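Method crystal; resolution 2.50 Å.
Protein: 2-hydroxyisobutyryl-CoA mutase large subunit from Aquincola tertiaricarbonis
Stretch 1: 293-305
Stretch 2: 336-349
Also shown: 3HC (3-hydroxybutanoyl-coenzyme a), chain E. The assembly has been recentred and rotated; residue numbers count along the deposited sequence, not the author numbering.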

# COMPACT_ATOMS: atom_id res chain seq x y z
N ALA A 293 27.15 -23.76 -0.49
CA ALA A 293 25.96 -23.30 -1.22
C ALA A 293 24.69 -23.17 -0.37
O ALA A 293 23.99 -22.14 -0.52
N PRO A 294 24.40 -24.10 0.59
CA PRO A 294 23.19 -23.93 1.43
C PRO A 294 23.14 -22.61 2.22
O PRO A 294 22.05 -22.09 2.45
N ARG A 295 24.33 -22.08 2.59
CA ARG A 295 24.53 -20.86 3.37
C ARG A 295 24.73 -19.56 2.56
O ARG A 295 24.76 -18.47 3.14
N LEU A 296 24.81 -19.67 1.21
CA LEU A 296 24.88 -18.49 0.35
C LEU A 296 23.52 -17.82 0.43
O LEU A 296 22.50 -18.49 0.66
N ALA A 297 23.49 -16.50 0.26
CA ALA A 297 22.26 -15.70 0.31
C ALA A 297 22.41 -14.51 -0.62
O ALA A 297 23.52 -14.19 -1.07
N PHE A 298 21.28 -13.87 -0.92
CA PHE A 298 21.17 -12.75 -1.85
C PHE A 298 20.46 -11.54 -1.25
O PHE A 298 19.86 -11.63 -0.17
N PHE A 299 20.53 -10.42 -1.96
CA PHE A 299 19.88 -9.18 -1.56
C PHE A 299 19.36 -8.49 -2.82
O PHE A 299 20.13 -8.12 -3.71
N PHE A 300 18.03 -8.34 -2.90
CA PHE A 300 17.37 -7.71 -4.05
C PHE A 300 16.47 -6.53 -3.65
O PHE A 300 16.04 -6.44 -2.51
N VAL A 301 16.20 -5.66 -4.60
CA VAL A 301 15.28 -4.54 -4.41
C VAL A 301 13.85 -5.06 -4.73
O VAL A 301 13.69 -6.06 -5.45
N SER A 302 12.84 -4.34 -4.23
CA SER A 302 11.46 -4.53 -4.61
C SER A 302 11.13 -3.18 -5.22
O SER A 302 10.95 -2.18 -4.51
N GLN A 303 11.20 -3.13 -6.56
CA GLN A 303 10.95 -1.92 -7.33
C GLN A 303 9.47 -1.68 -7.54
O GLN A 303 8.62 -2.44 -7.01
N GLY A 304 9.20 -0.58 -8.28
CA GLY A 304 7.88 -0.04 -8.53
C GLY A 304 6.96 -0.85 -9.39
O GLY A 304 5.76 -0.65 -9.25
N ASP A 305 7.47 -1.68 -10.33
CA ASP A 305 6.53 -2.44 -11.17
C ASP A 305 6.09 -3.66 -10.39
O ASP A 305 6.82 -4.66 -10.29
N MET A 336 20.30 -25.47 -3.71
CA MET A 336 19.49 -25.00 -4.83
C MET A 336 18.39 -24.01 -4.39
O MET A 336 17.81 -23.34 -5.26
N ARG A 337 18.12 -23.89 -3.06
CA ARG A 337 17.13 -22.93 -2.57
C ARG A 337 17.68 -21.54 -2.26
O ARG A 337 18.47 -21.36 -1.33
N LEU A 338 17.26 -20.55 -3.09
CA LEU A 338 17.66 -19.15 -2.96
C LEU A 338 16.93 -18.51 -1.80
O LEU A 338 15.71 -18.55 -1.74
N ARG A 339 17.70 -17.93 -0.88
CA ARG A 339 17.20 -17.19 0.27
C ARG A 339 17.64 -15.76 0.01
O ARG A 339 18.77 -15.55 -0.46
N PHE A 340 16.75 -14.77 0.25
CA PHE A 340 17.08 -13.37 -0.01
C PHE A 340 16.47 -12.35 0.95
O PHE A 340 15.36 -12.55 1.46
N HIS A 341 17.24 -11.28 1.20
CA HIS A 341 16.81 -10.11 1.95
C HIS A 341 16.32 -9.18 0.85
O HIS A 341 16.86 -9.17 -0.26
N CYS A 342 15.31 -8.39 1.17
CA CYS A 342 14.74 -7.44 0.22
C CYS A 342 14.65 -6.06 0.87
O CYS A 342 14.39 -5.94 2.06
N GLN A 343 14.87 -5.02 0.07
CA GLN A 343 14.69 -3.64 0.50
C GLN A 343 13.85 -3.02 -0.58
O GLN A 343 14.06 -3.32 -1.76
N THR A 344 12.89 -2.18 -0.18
CA THR A 344 12.02 -1.48 -1.10
C THR A 344 12.86 -0.44 -1.85
O THR A 344 13.91 -0.00 -1.32
N ALA A 345 12.46 -0.09 -3.11
CA ALA A 345 13.22 0.86 -3.92
C ALA A 345 13.20 2.29 -3.42
O ALA A 345 12.23 3.05 -3.62
N ALA A 346 14.33 2.70 -2.84
CA ALA A 346 14.58 4.04 -2.33
C ALA A 346 14.58 5.07 -3.52
O ALA A 346 14.09 6.20 -3.37
N ALA A 347 15.07 4.64 -4.73
CA ALA A 347 15.10 5.50 -5.91
C ALA A 347 13.69 5.95 -6.42
O ALA A 347 13.61 6.93 -7.19
N THR A 348 12.60 5.25 -5.99
CA THR A 348 11.22 5.60 -6.38
C THR A 348 10.60 6.69 -5.49
O THR A 348 9.55 7.26 -5.83
N LEU A 349 11.20 6.92 -4.32
CA LEU A 349 10.71 7.83 -3.30
C LEU A 349 11.12 9.27 -3.57
O LEU A 349 12.18 9.52 -4.15

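Two neighbouring parallel strands, 298-302 and 340-344, are zipped together by backbone hydrogen bonds, with aromatic and aliphatic side chains on one face, a coenzyme A thioester against the other, and arginine clamps at the N-terminal end. The ladder runs in regular alternation: Phe298 N to Arg339 O (3.1 Å), His341 N to Phe298 O (3.0 Å), Phe300 N to His341 O (3.0 Å), Gln343 N to Phe300 O (3.2 Å), Ser302 N to Gln343 O (2.9 Å) and Ala345 N to Ser302 O (2.9 Å). The side chains leave the sheet on its two faces, and many of their contacts are diagonal, to a residue one step off in register.

Phe298, Phe300 and Ser302 share one face with Phe340, Cys342 and Thr344. Phe298 (chi1 m) receives Leu338 over its ring: Leu338 (chi1 t) places CD1 3.9 Å from the centroid of the Phe298 ring, over its face, a CH-pi contact. Phe300, also m, turns its edge toward the face of Phe340 (chi1 p) in an offset edge-to-face pair, with Phe300 CD2 3.9 Å from Phe340 CD2. Further along, Cys342 (t) brings its SG to 3.5 Å from Ser302 CB, while Ser302 (chi1 t) has its OG hydrogen-bonded elsewhere in the structure.

Phe299, Val301, His341 and Gln343 occupy the other face, beside 3-hydroxybutanoyl-coenzyme A. Phe299 and His341, both t, pack obliquely, their ring planes at 45° and Phe299 CD1 3.3 Å from His341 CD2. The extended Gln343 (t, t) reaches past the Phe299 ring edge, placing OE1 3.4 Å from Phe299 CZ and 3.2 Å from C2 of the ligand's acyl group. His341 NE2 approaches 3HC O5P at 3.2 Å, and that oxygen lies over the imidazole face. Val301 (p) instead packs its CG2 3.6 Å from Ala345 CB.

At the N-terminal end, arginines collect carbonyls exposed by the 3-10 turn and the residue after it. Arg337 straddles one oxygen, with NH1 and NH2 each hydrogen-bonded to Pro294 O at 3.0 Å. Arg339 (m, t, m), with the largest area covered by the opposing stretch, donates from NH2 to Leu296 O (3.1 Å); its guanidinium is sandwiched between 3HC CDP on one face and Pro294 O on the opposite one. Its NH1 comes within 3.3 Å of Arg295 NH2, a close approach of like charges. Water 1 bridges them, accepting from Arg295 NH2 (3.0 Å) and weakly from Arg339 NH1 (2.9 Å), and lies 2.7 Å from 3HC O1A, to which it can donate. Arg295 NH1 also binds the 3'-phosphate oxygen 3HC O9A (2.5 Å).

Beyond the strands, Gln303 points away at CA-to-CB, yet its end folds back: OE1 accepts from Gly304 N (3.0 Å) and touches Thr348 CG2 (3.4 Å), while NE2 lies 3.6 Å from Ala345 CB. Thr348 (p) points toward the first stretch, its OG1 bonded to Ala345 O (2.6 Å).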

# COMPACT_ATOMS: atom_id res chain seq x y z
CB ALA A 293 25.71 -24.13 -2.45
CB PRO A 294 23.26 -25.13 2.38
CG PRO A 294 24.06 -26.14 1.68
CD PRO A 294 25.08 -25.37 0.91
CB ARG A 295 25.62 -21.04 4.42
CG ARG A 295 25.13 -21.69 5.71
CD ARG A 295 24.31 -20.72 6.53
NE ARG A 295 23.43 -21.42 7.45
CZ ARG A 295 22.35 -20.90 8.01
NH1 ARG A 295 21.61 -21.63 8.82
NH2 ARG A 295 22.01 -19.65 7.77
CB LEU A 296 25.18 -18.88 -1.12
CG LEU A 296 26.55 -19.46 -1.45
CD1 LEU A 296 26.55 -20.03 -2.86
CD2 LEU A 296 27.65 -18.42 -1.30
CB ALA A 297 21.97 -15.26 1.75
CB PHE A 298 20.44 -13.22 -3.12
CG PHE A 298 21.17 -14.30 -3.87
CD1 PHE A 298 21.07 -15.63 -3.47
CD2 PHE A 298 22.00 -13.99 -4.93
CE1 PHE A 298 21.80 -16.62 -4.12
CE2 PHE A 298 22.71 -14.99 -5.61
CZ PHE A 298 22.61 -16.30 -5.19
CB PHE A 299 20.84 -8.28 -0.74
CG PHE A 299 20.44 -6.85 -0.47
CD1 PHE A 299 19.12 -6.51 -0.20
CD2 PHE A 299 21.40 -5.85 -0.42
CE1 PHE A 299 18.75 -5.20 0.07
CE2 PHE A 299 21.03 -4.52 -0.12
CZ PHE A 299 19.72 -4.21 0.14
CB PHE A 300 16.58 -8.75 -4.87
CG PHE A 300 17.48 -9.81 -5.47
CD1 PHE A 300 18.39 -9.50 -6.48
CD2 PHE A 300 17.46 -11.12 -4.98
CE1 PHE A 300 19.24 -10.47 -7.01
CE2 PHE A 300 18.30 -12.09 -5.52
CZ PHE A 300 19.20 -11.76 -6.52
CB VAL A 301 15.65 -3.33 -5.35
CG1 VAL A 301 15.38 -3.64 -6.82
CG2 VAL A 301 14.93 -2.06 -4.94
CB SER A 302 10.56 -4.81 -3.42
OG SER A 302 9.24 -4.95 -3.91
CB GLN A 303 11.74 -1.90 -8.66
CG GLN A 303 12.93 -0.96 -8.66
CD GLN A 303 12.63 0.49 -9.04
OE1 GLN A 303 11.55 0.86 -9.57
NE2 GLN A 303 13.60 1.35 -8.81
CB ASP A 305 7.08 -2.81 -12.56
CG ASP A 305 6.01 -3.16 -13.59
OD1 ASP A 305 5.19 -4.09 -13.31
OD2 ASP A 305 6.02 -2.55 -14.69
CB MET A 336 18.95 -26.19 -5.64
CG MET A 336 20.06 -27.13 -6.12
SD MET A 336 19.47 -28.80 -6.50
CE MET A 336 20.59 -29.73 -5.57
CB ARG A 337 16.15 -23.49 -1.50
CG ARG A 337 16.75 -23.97 -0.19
CD ARG A 337 16.59 -22.98 0.94
NE ARG A 337 17.46 -23.29 2.09
CZ ARG A 337 18.74 -22.92 2.21
NH1 ARG A 337 19.33 -22.24 1.23
NH2 ARG A 337 19.43 -23.23 3.29
CB LEU A 338 17.39 -18.38 -4.28
CG LEU A 338 17.87 -16.93 -4.38
CD1 LEU A 338 18.39 -16.61 -5.76
CD2 LEU A 338 16.75 -15.95 -4.02
CB ARG A 339 17.79 -17.70 1.62
CG ARG A 339 17.46 -19.16 1.99
CD ARG A 339 18.25 -19.59 3.20
NE ARG A 339 19.67 -19.32 3.01
CZ ARG A 339 20.53 -18.98 3.96
NH1 ARG A 339 20.14 -18.88 5.22
NH2 ARG A 339 21.79 -18.73 3.66
CB PHE A 340 16.82 -12.97 -1.49
CG PHE A 340 15.38 -12.72 -1.88
CD1 PHE A 340 14.51 -13.78 -2.14
CD2 PHE A 340 14.91 -11.42 -2.06
CE1 PHE A 340 13.20 -13.54 -2.56
CE2 PHE A 340 13.58 -11.19 -2.45
CZ PHE A 340 12.74 -12.25 -2.70
CB HIS A 341 17.96 -9.44 2.71
CG HIS A 341 17.60 -8.10 3.30
ND1 HIS A 341 16.76 -7.99 4.40
CD2 HIS A 341 17.93 -6.86 2.90
CE1 HIS A 341 16.61 -6.71 4.62
NE2 HIS A 341 17.32 -5.98 3.77
CB CYS A 342 13.37 -7.93 -0.26
SG CYS A 342 12.66 -6.99 -1.63
CB GLN A 343 16.03 -2.90 0.67
CG GLN A 343 15.88 -1.49 1.26
CD GLN A 343 17.21 -0.81 1.54
OE1 GLN A 343 18.28 -1.43 1.58
NE2 GLN A 343 17.16 0.46 1.80
CB THR A 344 10.76 -0.96 -0.37
OG1 THR A 344 11.13 -0.00 0.63
CG2 THR A 344 9.95 -2.10 0.28
CB ALA A 345 12.77 0.79 -5.37
CB ALA A 346 15.91 4.02 -1.65
CB ALA A 347 15.92 4.84 -7.02
CB THR A 348 10.32 4.39 -6.36
OG1 THR A 348 10.22 3.93 -5.03
CG2 THR A 348 10.75 3.29 -7.29
CB LEU A 349 11.13 7.34 -1.89
CG LEU A 349 10.83 5.86 -1.53
CD1 LEU A 349 11.12 5.58 -0.09
CD2 LEU A 349 9.38 5.50 -1.75
N1A 3HC E . 9.77 -23.03 8.55
C2A 3HC E . 10.84 -23.59 9.42
N3A 3HC E . 11.99 -22.67 9.54
C4A 3HC E . 12.00 -21.47 8.92
C5A 3HC E . 10.98 -21.05 8.14
C6A 3HC E . 9.90 -21.84 7.96
N6A 3HC E . 8.92 -21.37 7.18
N7A 3HC E . 11.29 -19.83 7.70
C8A 3HC E . 12.48 -19.50 8.19
N9A 3HC E . 12.93 -20.52 8.91
C1B 3HC E . 14.22 -20.64 9.67
C2B 3HC E . 15.43 -20.64 8.77
O2B 3HC E . 15.74 -21.95 8.29
C3B 3HC E . 16.51 -20.09 9.69
O3B 3HC E . 17.03 -21.14 10.54
P3B 3HC E . 18.61 -21.35 10.83
O7A 3HC E . 19.01 -20.07 11.46
O8A 3HC E . 18.60 -22.52 11.74
O9A 3HC E . 19.15 -21.60 9.47
C4B 3HC E . 15.76 -19.10 10.56
O4B 3HC E . 14.35 -19.49 10.54
C5B 3HC E . 15.96 -17.66 10.06
O5B 3HC E . 15.21 -17.45 8.84
P1A 3HC E . 15.90 -17.09 7.41
O1A 3HC E . 17.30 -17.58 7.34
O2A 3HC E . 14.97 -17.47 6.34
O3A 3HC E . 15.82 -15.45 7.55
P2A 3HC E . 16.99 -14.44 8.03
O4A 3HC E . 16.43 -13.08 8.06
O5A 3HC E . 17.69 -14.94 9.24
O6A 3HC E . 18.00 -14.58 6.82
CBP 3HC E . 19.12 -14.00 4.75
CCP 3HC E . 17.77 -14.07 5.50
CDP 3HC E . 19.58 -15.45 4.55
CEP 3HC E . 18.91 -13.38 3.37
CAP 3HC E . 20.19 -13.22 5.59
OAP 3HC E . 21.51 -13.22 5.01
C9P 3HC E . 19.78 -11.80 6.09
O9P 3HC E . 19.19 -11.65 7.16
N8P 3HC E . 20.19 -10.77 5.34
C7P 3HC E . 19.93 -9.38 5.75
C6P 3HC E . 20.71 -8.41 4.88
C5P 3HC E . 20.39 -6.95 5.20
O5P 3HC E . 19.51 -6.62 5.99
N4P 3HC E . 21.16 -6.09 4.52
C3P 3HC E . 21.01 -4.64 4.65
C2P 3HC E . 21.55 -4.02 3.40
S1P 3HC E . 21.33 -2.21 3.40
C1 3HC E . 22.13 -1.88 1.82
O1 3HC E . 23.16 -2.43 1.45
C2 3HC E . 21.40 -0.92 0.87
C3 3HC E . 21.59 0.55 1.26
O3 3HC E . 21.14 0.74 2.60
C4 3HC E . 23.06 0.97 1.12
O HOH W 1 19.96 -17.49 7.73